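Local coordinates for single-strand DNA-binding protein (Agrobacterium tumefaciens, PDB 3BTP), which binds single-stranded but not double-stranded DNA, whatever its sequence, and mediates nuclear uptake of the transferred T-DNA strand, at residues Ser410-Glu413 and Glu418-Thr421; Val398-Arg401 and Tyr406-Pro409; Gln422-Val427 and Val431-Gln436; Gln345-Thr350 and Pro459-Val464. All coordinates share one frame; numbering follows the deposited sequence.

Interaction 1 of 4, residues Ser410-Glu413 and Glu418-Thr421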
loop_
_atom_site.group_PDB
_atom_site.type_symbol
_atom_site.label_atom_id
_atom_site.label_comp_id
_atom_site.label_asym_id
_atom_site.label_seq_id
_atom_site.Cartn_x
_atom_site.Cartn_y
_atom_site.Cartn_z
ATOM N N SER A 410 20.577 -10.269 17.508
ATOM C CA SER A 410 21.447 -10.953 18.528
ATOM C C SER A 410 20.863 -10.950 19.919
ATOM O O SER A 410 20.759 -11.990 20.545
ATOM C CB SER A 410 22.926 -10.493 18.488
ATOM O OG SER A 410 23.082 -9.138 18.921
ATOM N N ARG A 411 20.402 -9.804 20.378
ATOM C CA ARG A 411 19.655 -9.740 21.682
ATOM C C ARG A 411 18.495 -10.700 21.792
ATOM O O ARG A 411 18.296 -11.310 22.843
ATOM C CB ARG A 411 19.205 -8.322 21.966
ATOM C CG ARG A 411 18.524 -8.142 23.348
ATOM C CD ARG A 411 19.394 -8.667 24.519
ATOM N NE ARG A 411 20.637 -7.895 24.643
ATOM C CZ ARG A 411 21.602 -8.154 25.543
ATOM N NH1 ARG A 411 21.476 -9.198 26.446
ATOM N NH2 ARG A 411 22.714 -7.401 25.527
ATOM N N LEU A 412 17.739 -10.887 20.695
ATOM C CA LEU A 412 16.583 -11.777 20.731
ATOM C C LEU A 412 17.053 -13.209 20.642
ATOM O O LEU A 412 16.555 -14.090 21.340
ATOM C CB LEU A 412 15.568 -11.474 19.567
ATOM C CG LEU A 412 14.353 -12.435 19.582
ATOM C CD1 LEU A 412 13.552 -12.309 20.857
ATOM C CD2 LEU A 412 13.405 -12.265 18.366
ATOM N N GLU A 413 17.978 -13.476 19.734
ATOM C CA GLU A 413 18.597 -14.791 19.720
ATOM C C GLU A 413 19.077 -15.232 21.121
ATOM O O GLU A 413 18.795 -16.363 21.563
ATOM C CB GLU A 413 19.779 -14.808 18.763
ATOM C CG GLU A 413 19.950 -16.189 18.211
ATOM C CD GLU A 413 21.384 -16.559 17.951
ATOM O OE1 GLU A 413 22.285 -15.683 17.802
ATOM O OE2 GLU A 413 21.620 -17.770 17.897
ATOM N N GLU A 418 14.281 -19.719 20.974
ATOM C CA GLU A 418 13.120 -20.354 20.284
ATOM C C GLU A 418 12.235 -19.393 19.498
ATOM O O GLU A 418 11.842 -19.672 18.377
ATOM C CB GLU A 418 12.235 -21.127 21.261
ATOM C CG GLU A 418 12.857 -22.464 21.719
ATOM C CD GLU A 418 13.230 -23.367 20.532
ATOM O OE1 GLU A 418 12.325 -23.602 19.669
ATOM O OE2 GLU A 418 14.423 -23.805 20.439
ATOM N N HIS A 419 11.849 -18.286 20.112
ATOM C CA HIS A 419 11.080 -17.297 19.375
ATOM C C HIS A 419 11.953 -16.716 18.222
ATOM O O HIS A 419 11.463 -16.473 17.132
ATOM C CB HIS A 419 10.620 -16.180 20.315
ATOM C CG HIS A 419 9.850 -15.118 19.627
ATOM N ND1 HIS A 419 8.628 -15.357 19.020
ATOM C CD2 HIS A 419 10.129 -13.813 19.424
ATOM C CE1 HIS A 419 8.181 -14.239 18.490
ATOM N NE2 HIS A 419 9.065 -13.285 18.744
ATOM N N PHE A 420 13.227 -16.443 18.495
ATOM C CA PHE A 420 14.139 -15.956 17.437
ATOM C C PHE A 420 14.097 -16.782 16.149
ATOM O O PHE A 420 14.010 -16.204 15.064
ATOM C CB PHE A 420 15.589 -15.906 17.942
ATOM C CG PHE A 420 16.610 -15.474 16.894
ATOM C CD1 PHE A 420 16.706 -14.136 16.494
ATOM C CD2 PHE A 420 17.516 -16.412 16.343
ATOM C CE1 PHE A 420 17.686 -13.722 15.515
ATOM C CE2 PHE A 420 18.463 -16.031 15.398
ATOM C CZ PHE A 420 18.580 -14.676 14.986
ATOM N N THR A 421 14.171 -18.123 16.295
ATOM C CA THR A 421 14.232 -19.043 15.169
ATOM C C THR A 421 12.916 -19.083 14.430
ATOM O O THR A 421 12.914 -19.089 13.215
ATOM C CB THR A 421 14.719 -20.530 15.559
ATOM O OG1 THR A 421 15.973 -20.463 16.257
ATOM C CG2 THR A 421 14.950 -21.410 14.242
#
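H419 NE2 is hydrogen-bonded to L399 O, and the ring carbon next to it, CD2, lies against the methyls of L412. H419 CD2 is 3.8 Å from L412 CD2, and L412 CD1 is only slightly farther away. With NE2 tied to L399, the carbon beside it is held where the leucine can pack on it. L412 reaches this place because its CG is anti to the backbone N (chi1 179°), which carries the branch across to the second helix. The same branch also rests on F420, L412 CG standing 4.0 Å from F420 CB. The F420 ring lies against the E413 backbone, with F420 CG 3.5 Å from E413 CA and F420 CD1 3.5 Å from E413 N. The E413 side chain runs over one face of that ring, but its closest carbon is modelled too near to be trusted in detail. Helices 409-415 and 417-427 follow each other directly around D416, whose OD1 accepts a bond from H419 N. L412 packs on V398 and M407 of the hairpin of strands 396-399 and 405-407, while F420 touches P409 at the start of helix 409-415.

Interaction 2 of 4, residues Val398-Arg401 and Tyr406-Pro409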
loop_
_atom_site.group_PDB
_atom_site.type_symbol
_atom_site.label_atom_id
_atom_site.label_comp_id
_atom_site.label_asym_id
_atom_site.label_seq_id
_atom_site.Cartn_x
_atom_site.Cartn_y
_atom_site.Cartn_z
ATOM N N VAL A 398 13.751 -6.704 15.693
ATOM C CA VAL A 398 12.858 -7.859 15.680
ATOM C C VAL A 398 11.962 -7.770 16.931
ATOM O O VAL A 398 12.394 -7.299 18.001
ATOM C CB VAL A 398 13.660 -9.225 15.582
ATOM C CG1 VAL A 398 14.302 -9.378 14.156
ATOM C CG2 VAL A 398 14.740 -9.246 16.640
ATOM N N LEU A 399 10.697 -8.169 16.752
ATOM C CA LEU A 399 9.698 -8.132 17.820
ATOM C C LEU A 399 9.845 -9.299 18.887
ATOM O O LEU A 399 9.921 -10.440 18.512
ATOM C CB LEU A 399 8.313 -8.185 17.224
ATOM C CG LEU A 399 7.208 -7.654 18.114
ATOM C CD1 LEU A 399 7.421 -6.165 18.529
ATOM C CD2 LEU A 399 5.830 -7.955 17.403
ATOM N N ALA A 400 9.910 -8.955 20.190
ATOM C CA ALA A 400 9.831 -9.906 21.302
ATOM C C ALA A 400 8.591 -10.781 21.216
ATOM O O ALA A 400 7.588 -10.414 20.618
ATOM C CB ALA A 400 9.800 -9.148 22.632
ATOM N N ARG A 401 8.630 -11.903 21.905
ATOM C CA ARG A 401 7.497 -12.841 21.953
ATOM C C ARG A 401 6.226 -12.201 22.491
ATOM O O ARG A 401 5.131 -12.505 22.013
ATOM C CB ARG A 401 7.867 -14.009 22.842
ATOM C CG ARG A 401 6.883 -15.200 22.852
ATOM C CD ARG A 401 7.234 -16.088 24.057
ATOM N NE ARG A 401 8.447 -16.841 23.767
ATOM C CZ ARG A 401 8.491 -18.107 23.367
ATOM N NH1 ARG A 401 7.394 -18.814 23.196
ATOM N NH2 ARG A 401 9.655 -18.660 23.084
ATOM N N TYR A 406 10.789 -4.042 20.570
ATOM C CA TYR A 406 11.857 -4.301 19.572
ATOM C C TYR A 406 13.265 -4.316 20.120
ATOM O O TYR A 406 13.640 -3.523 20.995
ATOM C CB TYR A 406 11.828 -3.290 18.405
ATOM C CG TYR A 406 10.654 -3.486 17.450
ATOM C CD1 TYR A 406 9.578 -2.600 17.477
ATOM C CD2 TYR A 406 10.684 -4.503 16.448
ATOM C CE1 TYR A 406 8.494 -2.713 16.543
ATOM C CE2 TYR A 406 9.612 -4.668 15.491
ATOM C CZ TYR A 406 8.508 -3.758 15.594
ATOM O OH TYR A 406 7.434 -3.848 14.756
ATOM N N MET A 407 14.051 -5.227 19.563
ATOM C CA MET A 407 15.448 -5.382 19.940
ATOM C C MET A 407 16.241 -5.845 18.722
ATOM O O MET A 407 15.677 -6.296 17.729
ATOM C CB MET A 407 15.590 -6.380 21.132
ATOM C CG MET A 407 15.222 -7.821 20.861
ATOM S SD MET A 407 14.973 -8.924 22.264
ATOM C CE MET A 407 13.291 -8.474 22.723
ATOM N N SER A 408 17.551 -5.722 18.783
ATOM C CA SER A 408 18.407 -6.394 17.792
ATOM C C SER A 408 18.169 -7.901 17.691
ATOM O O SER A 408 17.725 -8.575 18.616
ATOM C CB SER A 408 19.919 -6.108 18.054
ATOM O OG SER A 408 20.326 -6.903 19.155
ATOM N N PRO A 409 18.479 -8.454 16.525
ATOM C CA PRO A 409 18.414 -9.910 16.348
ATOM C C PRO A 409 19.339 -10.737 17.267
ATOM O O PRO A 409 18.896 -11.794 17.766
ATOM C CB PRO A 409 18.794 -10.096 14.843
ATOM C CG PRO A 409 18.577 -8.715 14.244
ATOM C CD PRO A 409 18.844 -7.732 15.288
#
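V398 and M407 clasp each other by two backbone hydrogen bonds, V398 N to M407 O at 2.8 Å and M407 N to V398 O at 3.1 Å, and around this pair the contact is tight. V398 CG2 lies between its own backbone N and carbonyl carbon, which turns it toward the chain leaving the strand: it sits 3.6 Å from S408 O and 3.7 Å from P409 CA. On the other face of the sheet, L399 and Y406 form the next, non-hydrogen-bonded pair. L399 CD1 stands squarely over the middle of the Y406 ring in a CH-pi contact, 3.9 Å from the centroid and 8° off the ring normal. The phenol hydroxyl goes further, to P347 O, which fixes the far end of the ring. Toward the turn the contact narrows: A400 meets just the terminal methyl of M407, A400 CB lying 3.6 Å from M407 CE, where the methionine chain bends (chi3 81°). The exposed R401 makes no contact across the pair and forms a salt bridge with D416. At the opposite end S408 OG caps R411 N at the start of helix 409-415. This is an antiparallel beta hairpin running through an N-capping serine straight into a helix.

Interaction 3 of 4, residues Gln422-Val427 and Val431-Gln436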
loop_
_atom_site.group_PDB
_atom_site.type_symbol
_atom_site.label_atom_id
_atom_site.label_comp_id
_atom_site.label_asym_id
_atom_site.label_seq_id
_atom_site.Cartn_x
_atom_site.Cartn_y
_atom_site.Cartn_z
ATOM N N GLN A 422 11.805 -19.093 15.168
ATOM C CA GLN A 422 10.481 -18.994 14.547
ATOM C C GLN A 422 10.184 -17.643 13.786
ATOM O O GLN A 422 9.640 -17.623 12.657
ATOM C CB GLN A 422 9.445 -19.208 15.644
ATOM C CG GLN A 422 9.239 -20.677 15.994
ATOM C CD GLN A 422 8.814 -20.835 17.440
ATOM O OE1 GLN A 422 7.989 -20.062 17.937
ATOM N NE2 GLN A 422 9.413 -21.807 18.142
ATOM N N LEU A 423 10.568 -16.527 14.416
ATOM C CA LEU A 423 10.369 -15.205 13.845
ATOM C C LEU A 423 11.187 -15.089 12.561
ATOM O O LEU A 423 10.723 -14.573 11.553
ATOM C CB LEU A 423 10.842 -14.139 14.807
ATOM C CG LEU A 423 10.538 -12.746 14.341
ATOM C CD1 LEU A 423 10.039 -11.942 15.576
ATOM C CD2 LEU A 423 11.810 -12.109 13.649
ATOM N N MET A 424 12.422 -15.552 12.624
ATOM C CA MET A 424 13.334 -15.345 11.497
ATOM C C MET A 424 12.944 -16.237 10.321
ATOM O O MET A 424 12.917 -15.749 9.222
ATOM C CB MET A 424 14.819 -15.471 11.939
ATOM C CG MET A 424 15.202 -14.468 13.070
ATOM S SD MET A 424 15.451 -12.755 12.529
ATOM C CE MET A 424 17.046 -12.918 11.788
ATOM N N ASP A 425 12.533 -17.481 10.554
ATOM C CA ASP A 425 11.953 -18.349 9.496
ATOM C C ASP A 425 10.644 -17.762 8.929
ATOM O O ASP A 425 10.474 -17.710 7.715
ATOM C CB ASP A 425 11.844 -19.832 9.997
ATOM C CG ASP A 425 10.754 -20.737 9.218
ATOM O OD1 ASP A 425 10.153 -20.337 8.169
ATOM O OD2 ASP A 425 10.489 -21.908 9.696
ATOM N N GLN A 426 9.752 -17.258 9.781
ATOM C CA GLN A 426 8.476 -16.737 9.321
ATOM C C GLN A 426 8.707 -15.508 8.489
ATOM O O GLN A 426 8.040 -15.290 7.505
ATOM C CB GLN A 426 7.575 -16.366 10.513
ATOM C CG GLN A 426 6.085 -16.110 10.183
ATOM C CD GLN A 426 5.194 -16.006 11.468
ATOM O OE1 GLN A 426 5.524 -15.245 12.422
ATOM N NE2 GLN A 426 4.059 -16.775 11.490
ATOM N N VAL A 427 9.648 -14.671 8.892
ATOM C CA VAL A 427 9.838 -13.420 8.178
ATOM C C VAL A 427 10.779 -13.533 6.955
ATOM O O VAL A 427 10.796 -12.639 6.116
ATOM C CB VAL A 427 10.230 -12.271 9.158
ATOM C CG1 VAL A 427 11.778 -12.158 9.318
ATOM C CG2 VAL A 427 9.586 -10.984 8.694
ATOM N N VAL A 431 19.190 -16.745 10.128
ATOM C CA VAL A 431 19.604 -16.825 11.517
ATOM C C VAL A 431 21.046 -16.353 11.860
ATOM O O VAL A 431 21.335 -16.018 13.014
ATOM C CB VAL A 431 19.306 -18.231 12.067
ATOM C CG1 VAL A 431 17.787 -18.510 12.009
ATOM C CG2 VAL A 431 20.165 -19.305 11.299
ATOM N N SER A 432 21.926 -16.277 10.863
ATOM C CA SER A 432 23.271 -15.650 10.995
ATOM C C SER A 432 23.273 -14.178 11.530
ATOM O O SER A 432 24.236 -13.732 12.151
ATOM C CB SER A 432 23.963 -15.689 9.622
ATOM O OG SER A 432 23.565 -14.589 8.773
ATOM N N MET A 433 22.171 -13.438 11.333
ATOM C CA MET A 433 22.049 -12.060 11.896
ATOM C C MET A 433 22.129 -12.020 13.421
ATOM O O MET A 433 22.502 -10.993 14.005
ATOM C CB MET A 433 20.698 -11.415 11.498
ATOM C CG MET A 433 20.531 -11.133 10.026
ATOM S SD MET A 433 19.296 -9.846 9.722
ATOM C CE MET A 433 19.544 -9.485 7.989
ATOM N N GLY A 434 21.757 -13.113 14.059
ATOM C CA GLY A 434 21.795 -13.172 15.489
ATOM C C GLY A 434 23.139 -13.524 16.124
ATOM O O GLY A 434 23.190 -13.695 17.340
ATOM N N ARG A 435 24.207 -13.664 15.320
ATOM C CA ARG A 435 25.585 -13.831 15.845
ATOM C C ARG A 435 26.463 -12.681 15.418
ATOM O O ARG A 435 27.647 -12.864 15.262
ATOM C CB ARG A 435 26.229 -15.177 15.448
ATOM C CG ARG A 435 26.204 -15.485 13.965
ATOM C CD ARG A 435 27.381 -16.418 13.486
ATOM N NE ARG A 435 27.151 -16.945 12.123
ATOM C CZ ARG A 435 27.607 -16.379 10.997
ATOM N NH1 ARG A 435 28.319 -15.235 11.043
ATOM N NH2 ARG A 435 27.359 -16.964 9.818
ATOM N N GLN A 436 25.875 -11.501 15.233
ATOM C CA GLN A 436 26.611 -10.310 14.788
ATOM C C GLN A 436 26.512 -9.210 15.842
ATOM O O GLN A 436 25.453 -9.036 16.434
ATOM C CB GLN A 436 25.993 -9.777 13.486
ATOM C CG GLN A 436 25.747 -10.805 12.394
ATOM C CD GLN A 436 26.972 -11.020 11.545
ATOM O OE1 GLN A 436 28.081 -10.651 11.949
ATOM N NE2 GLN A 436 26.787 -11.594 10.347
#
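Helix 417-427 ends in a short loop that doubles the chain back into a short 3-10 segment, 431-434, and M424 bridges the two by meeting V431 and M433. The methionine makes both contacts, one with each end of its side chain. Near the backbone, M424 CB lies 4.2 Å from V431 CG1; at the tip, M424 CE lies 4.0 Å from M433 CB. It can span them because the chain is folded rather than stretched: chi2 and chi3 are both -76°, bringing the terminal methyl round to the base of M433. M433 itself is extended beyond CG, and its side chain also packs on V396 and W393. The closest contacts are all between carbons, so the contact is apolar. The 3-10 character of the second segment is seen in its i+3 bonds, G434 N to V431 O at 3.1 Å and R435 N to S432 O at 3.2 Å, in contrast to the i+4 bond of the preceding helix, Q426 N to Q422 O at 2.9 Å. Burial falls off outward: M424 and M433 are buried, V431 is exposed. L423 and M424 both pack on V398 of strand 396-399, and M424 also touches L429 in the connecting loop. P409, the first residue of helix 409-415, also touches M433.

Interaction 4 of 4, residues Gln345-Thr350 and Pro459-Val464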
loop_
_atom_site.group_PDB
_atom_site.type_symbol
_atom_site.label_atom_id
_atom_site.label_comp_id
_atom_site.label_asym_id
_atom_site.label_seq_id
_atom_site.Cartn_x
_atom_site.Cartn_y
_atom_site.Cartn_z
ATOM N N GLN A 345 0.335 -7.578 16.037
ATOM C CA GLN A 345 0.192 -6.399 15.186
ATOM C C GLN A 345 1.268 -5.316 14.988
ATOM O O GLN A 345 1.204 -4.653 13.987
ATOM C CB GLN A 345 -1.262 -5.851 15.025
ATOM C CG GLN A 345 -2.126 -5.418 16.197
ATOM C CD GLN A 345 -3.486 -4.838 15.603
ATOM O OE1 GLN A 345 -3.547 -3.628 15.252
ATOM N NE2 GLN A 345 -4.537 -5.712 15.435
ATOM N N PHE A 346 2.284 -5.169 15.831
ATOM C CA PHE A 346 3.497 -4.576 15.282
ATOM C C PHE A 346 4.102 -5.474 14.162
ATOM O O PHE A 346 3.958 -6.682 14.200
ATOM C CB PHE A 346 4.530 -4.265 16.346
ATOM C CG PHE A 346 4.137 -3.128 17.315
ATOM C CD1 PHE A 346 4.202 -3.325 18.697
ATOM C CD2 PHE A 346 3.722 -1.872 16.840
ATOM C CE1 PHE A 346 3.885 -2.295 19.569
ATOM C CE2 PHE A 346 3.374 -0.830 17.732
ATOM C CZ PHE A 346 3.475 -1.039 19.073
ATOM N N PRO A 347 4.762 -4.896 13.137
ATOM C CA PRO A 347 5.535 -5.851 12.253
ATOM C C PRO A 347 6.575 -6.735 13.025
ATOM O O PRO A 347 7.185 -6.252 13.990
ATOM C CB PRO A 347 6.261 -4.934 11.211
ATOM C CG PRO A 347 5.629 -3.593 11.353
ATOM C CD PRO A 347 4.848 -3.502 12.691
ATOM N N ALA A 348 6.751 -7.992 12.573
ATOM C CA ALA A 348 7.643 -8.970 13.170
ATOM C C ALA A 348 9.130 -8.581 13.173
ATOM O O ALA A 348 9.876 -8.866 14.134
ATOM C CB ALA A 348 7.432 -10.324 12.509
ATOM N N ALA A 349 9.542 -7.916 12.089
ATOM C CA ALA A 349 10.877 -7.437 11.924
ATOM C C ALA A 349 10.772 -6.167 11.072
ATOM O O ALA A 349 9.894 -6.097 10.225
ATOM C CB ALA A 349 11.728 -8.497 11.243
ATOM N N THR A 350 11.715 -5.243 11.240
ATOM C CA THR A 350 11.712 -3.960 10.608
ATOM C C THR A 350 13.182 -3.662 10.144
ATOM O O THR A 350 14.140 -4.157 10.768
ATOM C CB THR A 350 11.127 -2.988 11.720
ATOM O OG1 THR A 350 9.730 -2.597 11.437
ATOM C CG2 THR A 350 11.973 -1.904 12.092
ATOM N N PRO A 459 2.918 -0.500 7.401
ATOM C CA PRO A 459 4.070 -1.383 7.512
ATOM C C PRO A 459 5.398 -0.649 7.676
ATOM O O PRO A 459 6.436 -1.123 7.208
ATOM C CB PRO A 459 3.981 -2.247 6.258
ATOM C CG PRO A 459 3.249 -1.473 5.297
ATOM C CD PRO A 459 2.466 -0.372 6.012
ATOM N N ASN A 460 5.366 0.490 8.374
ATOM C CA ASN A 460 6.567 1.158 8.750
ATOM C C ASN A 460 6.369 1.966 10.081
ATOM O O ASN A 460 5.239 2.298 10.462
ATOM C CB ASN A 460 7.163 1.943 7.571
ATOM C CG ASN A 460 6.425 3.273 7.231
ATOM O OD1 ASN A 460 5.350 3.612 7.747
ATOM N ND2 ASN A 460 7.067 4.044 6.386
ATOM N N LEU A 461 7.478 2.196 10.799
ATOM C CA LEU A 461 7.511 3.003 11.992
ATOM C C LEU A 461 8.191 4.285 11.618
ATOM O O LEU A 461 9.223 4.275 10.990
ATOM C CB LEU A 461 8.282 2.307 13.106
ATOM C CG LEU A 461 7.846 0.912 13.709
ATOM C CD1 LEU A 461 6.382 0.574 13.647
ATOM C CD2 LEU A 461 8.517 -0.166 13.132
ATOM N N ARG A 462 7.597 5.402 12.065
ATOM C CA ARG A 462 8.063 6.749 11.784
ATOM C C ARG A 462 8.356 7.536 13.069
ATOM O O ARG A 462 7.785 7.294 14.127
ATOM C CB ARG A 462 7.009 7.462 10.938
ATOM C CG ARG A 462 6.598 6.749 9.649
ATOM C CD ARG A 462 7.680 6.600 8.553
ATOM N NE ARG A 462 8.441 7.850 8.226
ATOM C CZ ARG A 462 8.022 8.746 7.315
ATOM N NH1 ARG A 462 6.919 8.564 6.662
ATOM N NH2 ARG A 462 8.703 9.840 7.051
ATOM N N GLU A 463 9.307 8.440 12.976
ATOM C CA GLU A 463 9.562 9.455 13.972
ATOM C C GLU A 463 8.379 10.400 14.077
ATOM O O GLU A 463 7.655 10.655 13.115
ATOM C CB GLU A 463 10.848 10.219 13.594
ATOM C CG GLU A 463 12.101 9.387 13.705
ATOM C CD GLU A 463 13.381 10.230 13.855
ATOM O OE1 GLU A 463 13.234 11.361 14.437
ATOM O OE2 GLU A 463 14.519 9.745 13.429
ATOM N N VAL A 464 8.177 10.930 15.268
ATOM C CA VAL A 464 6.996 11.794 15.492
ATOM C C VAL A 464 6.932 13.032 14.522
ATOM O O VAL A 464 5.861 13.291 13.935
ATOM C CB VAL A 464 6.911 12.258 16.959
ATOM C CG1 VAL A 464 5.785 13.238 17.130
ATOM C CG2 VAL A 464 6.793 11.069 17.913
#
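P347 and T350 face L461 across a gap between backbones that do not pair with each other: P347 CA is 6.7 Å from P459 CA, and T350 CA is 7.5 Å from N460 CA. Strand 367-370 lies between them, L461 bonding through its backbone to H368 and P459 to S370, while A349 bonds to V371 just past that strand. What crosses is the side chain of L461. With CG anti to the carbonyl carbon (chi1 -61°), its branch is placed toward 345-350, CD1 to P347 and CD2 to T350. L461 CD1 is 4.5 Å from P347 CD, a light touch. L461 CD2 comes far closer, 3.2 Å from T350 OG1 and 4.0 Å from T350 CG2. That hydroxyl is buried by the contact and finds no hydrogen-bonding partner in the model. Neither T350 chi1 (-105°) nor L461 chi2 (-27°) is staggered, so the spot is either strained or loosely determined. L461 also packs on I454 and A456 of strand 453-456. P347 belongs to the loop leading into strand 349-352; T350 and L461 lie on strands that meet over an intervening one, which suits a tightly curved, closed eight-stranded antiparallel barrel.

Interactions 1, 2 and 3 form one cluster, with centres 7 to 10 Å apart, and follow one another closely along the chain; all three are nested within the long loop that interaction 4 closes. Interaction 2 touches the other three. L399 O takes H419 NE2 of interaction 1 at 3.0 Å, and L399 N reaches A348 O of interaction 4 at 2.8 Å, where strand 396-399 runs beside strand 349-352 and the loop leading into it. V398 CG1 packs 3.7 Å from L423 CD2 of interaction 3. Interactions 1 and 4 do not touch, their centres being about 18 Å apart. Interaction 3 does meet interaction 4: L423 CD1 lies 3.4 Å from A348 O in that loop, and V427 CG1 4.1 Å from A349 CB on strand 349-352.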